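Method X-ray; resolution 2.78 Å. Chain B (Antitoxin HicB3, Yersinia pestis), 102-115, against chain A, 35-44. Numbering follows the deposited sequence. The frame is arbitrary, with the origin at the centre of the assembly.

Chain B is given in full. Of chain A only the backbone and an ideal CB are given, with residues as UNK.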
ATOM      1  N   GLN B 102     -24.476   3.694  -4.191  1.00 60.64           N
ATOM      2  CA  GLN B 102     -23.868   2.760  -3.262  1.00 56.00           C
ATOM      3  C   GLN B 102     -22.819   1.900  -3.944  1.00 51.94           C
ATOM      4  O   GLN B 102     -21.677   1.858  -3.518  1.00 49.73           O
ATOM      5  CB  GLN B 102     -24.957   1.877  -2.632  1.00 56.70           C
ATOM      6  CG  GLN B 102     -24.475   0.952  -1.529  1.00 54.29           C
ATOM      7  CD  GLN B 102     -23.774   1.715  -0.451  1.00 61.86           C
ATOM      8  OE1 GLN B 102     -22.536   1.734  -0.383  1.00 58.83           O
ATOM      9  NE2 GLN B 102     -24.555   2.393   0.386  1.00 64.20           N
ATOM     10  N   ASN B 103     -23.222   1.221  -5.011  1.00 53.54           N
ATOM     11  CA  ASN B 103     -22.362   0.258  -5.684  1.00 50.97           C
ATOM     12  C   ASN B 103     -21.085   0.889  -6.209  1.00 50.49           C
ATOM     13  O   ASN B 103     -20.084   0.214  -6.372  1.00 54.27           O
ATOM     14  CB  ASN B 103     -23.098  -0.390  -6.841  1.00 45.13           C
ATOM     15  CG  ASN B 103     -23.120   0.500  -8.045  1.00 57.19           C
ATOM     16  OD1 ASN B 103     -23.744   1.555  -8.021  1.00 61.93           O
ATOM     17  ND2 ASN B 103     -22.401   0.115  -9.097  1.00 59.19           N
ATOM     18  N   LEU B 104     -21.134   2.179  -6.509  1.00 46.14           N
ATOM     19  CA  LEU B 104     -19.934   2.889  -6.905  1.00 49.99           C
ATOM     20  C   LEU B 104     -19.008   3.156  -5.690  1.00 46.98           C
ATOM     21  O   LEU B 104     -17.798   2.917  -5.726  1.00 45.95           O
ATOM     22  CB  LEU B 104     -20.314   4.198  -7.586  1.00 51.19           C
ATOM     23  CG  LEU B 104     -19.138   5.038  -8.065  1.00 43.30           C
ATOM     24  CD1 LEU B 104     -18.130   4.141  -8.747  1.00 54.53           C
ATOM     25  CD2 LEU B 104     -19.658   6.024  -9.042  1.00 51.46           C
ATOM     26  N   LEU B 105     -19.613   3.639  -4.619  1.00 44.10           N
ATOM     27  CA  LEU B 105     -18.942   3.862  -3.371  1.00 41.21           C
ATOM     28  C   LEU B 105     -18.292   2.576  -2.875  1.00 44.83           C
ATOM     29  O   LEU B 105     -17.152   2.569  -2.433  1.00 48.08           O
ATOM     30  CB  LEU B 105     -19.939   4.394  -2.352  1.00 43.65           C
ATOM     31  CG  LEU B 105     -19.297   5.151  -1.198  1.00 53.74           C
ATOM     32  CD1 LEU B 105     -18.283   6.157  -1.762  1.00 55.79           C
ATOM     33  CD2 LEU B 105     -20.364   5.851  -0.374  1.00 48.09           C
ATOM     34  N   THR B 106     -19.024   1.478  -2.964  1.00 49.12           N
ATOM     35  CA  THR B 106     -18.480   0.186  -2.607  1.00 45.06           C
ATOM     36  C   THR B 106     -17.296  -0.103  -3.497  1.00 46.73           C
ATOM     37  O   THR B 106     -16.227  -0.471  -3.008  1.00 44.46           O
ATOM     38  CB  THR B 106     -19.514  -0.959  -2.737  1.00 51.71           C
ATOM     39  OG1 THR B 106     -20.668  -0.694  -1.916  1.00 53.33           O
ATOM     40  CG2 THR B 106     -18.884  -2.268  -2.307  1.00 46.37           C
ATOM     41  N   ALA B 107     -17.471   0.075  -4.805  1.00 45.18           N
ATOM     42  CA  ALA B 107     -16.388  -0.242  -5.725  1.00 44.52           C
ATOM     43  C   ALA B 107     -15.151   0.579  -5.375  1.00 48.75           C
ATOM     44  O   ALA B 107     -14.045   0.050  -5.325  1.00 47.48           O
ATOM     45  CB  ALA B 107     -16.788  -0.002  -7.134  1.00 40.33           C
ATOM     46  N   ILE B 108     -15.341   1.867  -5.102  1.00 44.79           N
ATOM     47  CA  ILE B 108     -14.198   2.705  -4.781  1.00 49.20           C
ATOM     48  C   ILE B 108     -13.507   2.231  -3.509  1.00 43.71           C
ATOM     49  O   ILE B 108     -12.289   2.106  -3.464  1.00 43.24           O
ATOM     50  CB  ILE B 108     -14.606   4.173  -4.635  1.00 44.30           C
ATOM     51  CG1 ILE B 108     -14.848   4.759  -6.017  1.00 47.05           C
ATOM     52  CG2 ILE B 108     -13.517   4.957  -3.939  1.00 33.78           C
ATOM     53  CD1 ILE B 108     -15.592   6.062  -6.001  1.00 47.11           C
ATOM     54  N   ASP B 109     -14.296   1.935  -2.490  1.00 42.44           N
ATOM     55  CA  ASP B 109     -13.737   1.518  -1.222  1.00 42.50           C
ATOM     56  C   ASP B 109     -12.998   0.195  -1.358  1.00 45.48           C
ATOM     57  O   ASP B 109     -11.928   0.006  -0.781  1.00 49.31           O
ATOM     58  CB  ASP B 109     -14.830   1.466  -0.167  1.00 33.89           C
ATOM     59  CG  ASP B 109     -15.155   2.872   0.380  1.00 52.65           C
ATOM     60  OD1 ASP B 109     -14.349   3.809   0.134  1.00 55.32           O
ATOM     61  OD2 ASP B 109     -16.174   3.063   1.077  1.00 50.29           O
ATOM     62  N   LYS B 110     -13.515  -0.704  -2.177  1.00 45.10           N
ATOM     63  CA  LYS B 110     -12.813  -1.959  -2.384  1.00 49.03           C
ATOM     64  C   LYS B 110     -11.530  -1.766  -3.193  1.00 49.46           C
ATOM     65  O   LYS B 110     -10.559  -2.497  -3.016  1.00 54.82           O
ATOM     66  CB  LYS B 110     -13.733  -2.974  -3.053  1.00 47.64           C
ATOM     67  CG  LYS B 110     -14.942  -3.237  -2.218  1.00 43.58           C
ATOM     68  CD  LYS B 110     -15.322  -4.660  -2.185  1.00 44.19           C
ATOM     69  CE  LYS B 110     -16.289  -4.864  -1.038  1.00 55.90           C
ATOM     70  NZ  LYS B 110     -15.606  -5.127   0.256  1.00 58.82           N
ATOM     71  N   PHE B 111     -11.517  -0.766  -4.056  1.00 47.26           N
ATOM     72  CA  PHE B 111     -10.341  -0.487  -4.850  1.00 46.74           C
ATOM     73  C   PHE B 111      -9.167   0.039  -3.998  1.00 52.28           C
ATOM     74  O   PHE B 111      -8.015  -0.313  -4.231  1.00 51.09           O
ATOM     75  CB  PHE B 111     -10.698   0.514  -5.939  1.00 47.94           C
ATOM     76  CG  PHE B 111      -9.556   0.853  -6.832  1.00 54.80           C
ATOM     77  CD1 PHE B 111      -8.722   1.922  -6.541  1.00 53.14           C
ATOM     78  CD2 PHE B 111      -9.296   0.085  -7.953  1.00 55.10           C
ATOM     79  CE1 PHE B 111      -7.667   2.216  -7.352  1.00 52.92           C
ATOM     80  CE2 PHE B 111      -8.249   0.376  -8.776  1.00 49.44           C
ATOM     81  CZ  PHE B 111      -7.426   1.435  -8.479  1.00 55.58           C
ATOM     82  N   ILE B 112      -9.486   0.891  -3.027  1.00 49.90           N
ATOM     83  CA  ILE B 112      -8.517   1.558  -2.178  1.00 49.41           C
ATOM     84  C   ILE B 112      -7.864   0.570  -1.227  1.00 58.91           C
ATOM     85  O   ILE B 112      -6.690   0.687  -0.879  1.00 58.78           O
ATOM     86  CB  ILE B 112      -9.205   2.693  -1.377  1.00 51.76           C
ATOM     87  CG1 ILE B 112      -9.558   3.847  -2.319  1.00 49.72           C
ATOM     88  CG2 ILE B 112      -8.345   3.163  -0.187  1.00 50.23           C
ATOM     89  CD1 ILE B 112     -10.129   5.063  -1.637  1.00 45.29           C
ATOM     90  N   ALA B 113      -8.645  -0.426  -0.829  1.00 63.96           N
ATOM     91  CA  ALA B 113      -8.211  -1.404   0.160  1.00 59.05           C
ATOM     92  C   ALA B 113      -7.318  -2.482  -0.430  1.00 62.14           C
ATOM     93  O   ALA B 113      -6.766  -3.294   0.302  1.00 67.72           O
ATOM     94  CB  ALA B 113      -9.425  -2.042   0.812  1.00 61.24           C
ATOM     95  N   THR B 114      -7.215  -2.519  -1.751  1.00 60.81           N
ATOM     96  CA  THR B 114      -6.390  -3.508  -2.413  1.00 56.25           C
ATOM     97  C   THR B 114      -5.204  -2.830  -3.061  1.00 65.15           C
ATOM     98  O   THR B 114      -4.141  -3.429  -3.167  1.00 76.55           O
ATOM     99  CB  THR B 114      -7.172  -4.301  -3.485  1.00 60.25           C
ATOM    100  OG1 THR B 114      -7.563  -3.432  -4.553  1.00 59.27           O
ATOM    101  CG2 THR B 114      -8.403  -4.967  -2.880  1.00 50.75           C
ATOM    102  N   ASN B 115      -5.389  -1.583  -3.498  1.00 67.94           N
ATOM    103  CA  ASN B 115      -4.295  -0.779  -4.050  1.00 65.03           C
ATOM    104  C   ASN B 115      -3.327  -0.278  -3.004  1.00 71.77           C
ATOM    105  O   ASN B 115      -2.114  -0.427  -3.155  1.00 79.65           O
ATOM    106  CB  ASN B 115      -4.835   0.410  -4.822  1.00 59.88           C
ATOM    107  CG  ASN B 115      -4.866   0.151  -6.292  1.00 69.81           C
ATOM    108  OD1 ASN B 115      -4.223   0.866  -7.067  1.00 72.94           O
ATOM    109  ND2 ASN B 115      -5.569  -0.917  -6.695  1.00 65.58           N
TER
ATOM    110  N   UNK A  35     -10.148 -13.373  -0.684  1.00 48.36           N
ATOM    111  CA  UNK A  35     -11.480 -12.802  -0.588  1.00 47.15           C
ATOM    112  C   UNK A  35     -11.433 -11.329  -0.999  1.00 47.73           C
ATOM    113  O   UNK A  35     -12.255 -10.891  -1.782  1.00 49.55           O
ATOM    114  CB  UNK A  35     -12.036 -12.956   0.829  1.00 47.15           C
ATOM    115  N   UNK A  36     -10.451 -10.573  -0.516  1.00 52.33           N
ATOM    116  CA  UNK A  36     -10.443  -9.127  -0.758  1.00 47.21           C
ATOM    117  C   UNK A  36     -10.313  -8.724  -2.240  1.00 48.33           C
ATOM    118  O   UNK A  36     -10.968  -7.776  -2.687  1.00 46.36           O
ATOM    119  CB  UNK A  36      -9.292  -8.499   0.030  1.00 47.21           C
ATOM    120  N   UNK A  37      -9.505  -9.437  -3.013  1.00 43.65           N
ATOM    121  CA  UNK A  37      -9.353  -9.074  -4.416  1.00 44.65           C
ATOM    122  C   UNK A  37     -10.466  -9.634  -5.298  1.00 50.36           C
ATOM    123  O   UNK A  37     -10.797  -9.056  -6.345  1.00 49.76           O
ATOM    124  CB  UNK A  37      -7.997  -9.561  -4.931  1.00 44.65           C
ATOM    125  N   UNK A  38     -11.052 -10.752  -4.883  1.00 49.30           N
ATOM    126  CA  UNK A  38     -12.211 -11.268  -5.608  1.00 49.15           C
ATOM    127  C   UNK A  38     -13.403 -10.336  -5.451  1.00 46.11           C
ATOM    128  O   UNK A  38     -14.090 -10.031  -6.434  1.00 45.61           O
ATOM    129  CB  UNK A  38     -12.571 -12.672  -5.118  1.00 49.15           C
ATOM    130  N   UNK A  39     -13.654  -9.879  -4.225  1.00 43.16           N
ATOM    131  CA  UNK A  39     -14.785  -8.993  -4.008  1.00 45.64           C
ATOM    132  C   UNK A  39     -14.527  -7.658  -4.692  1.00 47.98           C
ATOM    133  O   UNK A  39     -15.450  -6.941  -5.050  1.00 52.61           O
ATOM    134  CB  UNK A  39     -15.043  -8.795  -2.513  1.00 45.64           C
ATOM    135  N   UNK A  40     -13.264  -7.343  -4.911  1.00 51.50           N
ATOM    136  CA  UNK A  40     -12.909  -6.106  -5.589  1.00 49.54           C
ATOM    137  C   UNK A  40     -13.207  -6.171  -7.084  1.00 48.52           C
ATOM    138  O   UNK A  40     -13.821  -5.260  -7.643  1.00 48.33           O
ATOM    139  CB  UNK A  40     -11.428  -5.792  -5.365  1.00 49.54           C
ATOM    140  N   UNK A  41     -12.769  -7.254  -7.722  1.00 50.88           N
ATOM    141  CA  UNK A  41     -13.102  -7.518  -9.118  1.00 46.96           C
ATOM    142  C   UNK A  41     -14.616  -7.541  -9.329  1.00 47.57           C
ATOM    143  O   UNK A  41     -15.123  -6.969 -10.287  1.00 55.40           O
ATOM    144  CB  UNK A  41     -12.487  -8.845  -9.568  1.00 46.96           C
ATOM    145  N   UNK A  42     -15.329  -8.189  -8.418  1.00 45.55           N
ATOM    146  CA  UNK A  42     -16.784  -8.197  -8.439  1.00 46.04           C
ATOM    147  C   UNK A  42     -17.401  -6.808  -8.358  1.00 47.12           C
ATOM    148  O   UNK A  42     -18.210  -6.424  -9.212  1.00 47.34           O
ATOM    149  CB  UNK A  42     -17.308  -9.052  -7.283  1.00 46.04           C
ATOM    150  N   UNK A  43     -17.052  -6.063  -7.321  1.00 42.47           N
ATOM    151  CA  UNK A  43     -17.617  -4.738  -7.170  1.00 45.24           C
ATOM    152  C   UNK A  43     -17.373  -3.872  -8.392  1.00 48.34           C
ATOM    153  O   UNK A  43     -18.190  -3.018  -8.747  1.00 51.06           O
ATOM    154  CB  UNK A  43     -17.039  -4.060  -5.926  1.00 45.24           C
ATOM    155  N   UNK A  44     -16.238  -4.086  -9.034  1.00 44.64           N
ATOM    156  CA  UNK A  44     -15.834  -3.217 -10.126  1.00 47.18           C
ATOM    157  C   UNK A  44     -16.645  -3.581 -11.352  1.00 45.61           C
ATOM    158  O   UNK A  44     -17.342  -2.758 -11.910  1.00 46.80           O
ATOM    159  CB  UNK A  44     -14.334  -3.330 -10.405  1.00 47.18           C
TER

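Chain A 35-44 is helical throughout and crosses the helix of chain B at 144°, so the two run roughly antiparallel.

Positions 35, 38 and 41 have no atom of chain B within 5.5 Å of the ideal CB. Chain B sets no requirement there, and any residue that tolerates a helix would do. They are Ser A35, Ala A38 and Ala A41.

At position 36 CA-to-CB points sideways, and the ideal CB lies 4.7 Å from Thr B114 CG2. A long, flexible or polar side chain could pass by. The residue is Lys A36. Its end leads away from chain B.

Position 37 also points sideways, with the ideal CB 5.0 Å from Thr B114 CG2. A medium side chain, polar or apolar, could reach the threonine. It is Asn A37. Its end comes nearer, and OD1 sits 3.2 Å from Thr B114 CG2, a tight contact with a methyl.

At position 39 the ideal CB is 4.2 Å from Lys B110 CD, and the lysine ends in a positive charge. An acid would suit best; a polar or apolar chain could pack on the lysine's methylenes. The residue is Glu A39. Lys B110 NZ gives OE1 a weak hydrogen bond at 3.1 Å, within a salt bridge.

At position 40 CA-to-CB points sideways, beside a crowded turn: its ideal CB is 4.0 Å from Thr B114 CG2 and 4.1 Å from Lys B110 O. A slim chain, or one that can bend, would fit. It is Glu A40. Its CG packs 3.4 Å from Lys B110 O and 3.8 Å from Thr B114 OG1. The carboxylate reaches the edge of the Phe B111 ring, with OE2 3.8 Å from CD2.

At position 42 CA-to-CB points sideways, and nothing of chain B lies within 5.5 Å of the ideal CB. Apolar, aromatic or polar would all do. Phe A42 makes no contact; its CB is 7.0 Å from Lys B110 CD.

Position 43 points toward chain B, its ideal CB only 3.9 Å from Ala B107 CA. Thr B106 and Lys B110 also approach. Glycine, alanine or perhaps serine would suit. Ala A43 packs its CB 4.2 Å from Ala B107 CB and 4.2 Å from Lys B110 CD.

At position 44 CA-to-CB points sideways, and the ideal CB is 5.3 Å from Ala B107 CB. Several apolar side chains would suit. Val A44 places its CA 4.5 Å from Ala B107 CB.

Chain A (35-44) SKNAEEAFAV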
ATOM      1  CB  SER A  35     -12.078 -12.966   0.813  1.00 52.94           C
ATOM      2  OG  SER A  35     -11.679 -11.950   1.716  1.00 56.63           O
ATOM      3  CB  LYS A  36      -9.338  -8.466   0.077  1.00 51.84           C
ATOM      4  CG  LYS A  36      -9.853  -7.880   1.406  1.00 56.84           C
ATOM      5  CD  LYS A  36      -8.731  -7.428   2.357  1.00 70.02           C
ATOM      6  CE  LYS A  36      -9.196  -7.513   3.835  1.00 79.72           C
ATOM      7  NZ  LYS A  36      -8.100  -7.506   4.872  1.00 76.21           N
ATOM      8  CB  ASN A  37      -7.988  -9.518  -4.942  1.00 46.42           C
ATOM      9  CG  ASN A  37      -6.859  -8.647  -4.425  1.00 48.72           C
ATOM     10  OD1 ASN A  37      -7.081  -7.762  -3.599  1.00 50.73           O
ATOM     11  ND2 ASN A  37      -5.645  -8.895  -4.904  1.00 41.41           N
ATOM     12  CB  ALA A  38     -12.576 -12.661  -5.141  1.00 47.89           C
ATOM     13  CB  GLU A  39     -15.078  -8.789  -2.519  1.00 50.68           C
ATOM     14  CG  GLU A  39     -16.520  -8.269  -2.309  1.00 64.66           C
ATOM     15  CD  GLU A  39     -16.915  -7.975  -0.856  1.00 71.93           C
ATOM     16  OE1 GLU A  39     -16.072  -8.139   0.058  1.00 72.21           O
ATOM     17  OE2 GLU A  39     -18.087  -7.556  -0.646  1.00 71.47           O
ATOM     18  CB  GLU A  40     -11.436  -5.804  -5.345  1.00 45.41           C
ATOM     19  CG  GLU A  40     -11.041  -4.450  -5.762  1.00 41.54           C
ATOM     20  CD  GLU A  40     -10.585  -4.454  -7.163  1.00 53.12           C
ATOM     21  OE1 GLU A  40     -10.135  -5.535  -7.603  1.00 62.95           O
ATOM     22  OE2 GLU A  40     -10.687  -3.401  -7.828  1.00 57.01           O
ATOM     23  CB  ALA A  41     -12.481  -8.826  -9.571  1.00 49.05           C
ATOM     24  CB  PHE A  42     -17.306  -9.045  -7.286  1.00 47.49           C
ATOM     25  CG  PHE A  42     -18.807  -9.178  -7.232  1.00 37.78           C
ATOM     26  CD1 PHE A  42     -19.580  -8.257  -6.555  1.00 42.74           C
ATOM     27  CD2 PHE A  42     -19.431 -10.254  -7.810  1.00 46.57           C
ATOM     28  CE1 PHE A  42     -20.981  -8.385  -6.479  1.00 49.79           C
ATOM     29  CE2 PHE A  42     -20.834 -10.403  -7.745  1.00 52.30           C
ATOM     30  CZ  PHE A  42     -21.605  -9.476  -7.063  1.00 45.60           C
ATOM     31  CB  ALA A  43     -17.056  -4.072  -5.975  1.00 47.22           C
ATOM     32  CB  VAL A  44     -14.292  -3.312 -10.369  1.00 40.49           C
ATOM     33  CG1 VAL A  44     -13.913  -2.957 -11.781  1.00 33.53           C
ATOM     34  CG2 VAL A  44     -13.594  -2.415  -9.390  1.00 39.41           C
TER
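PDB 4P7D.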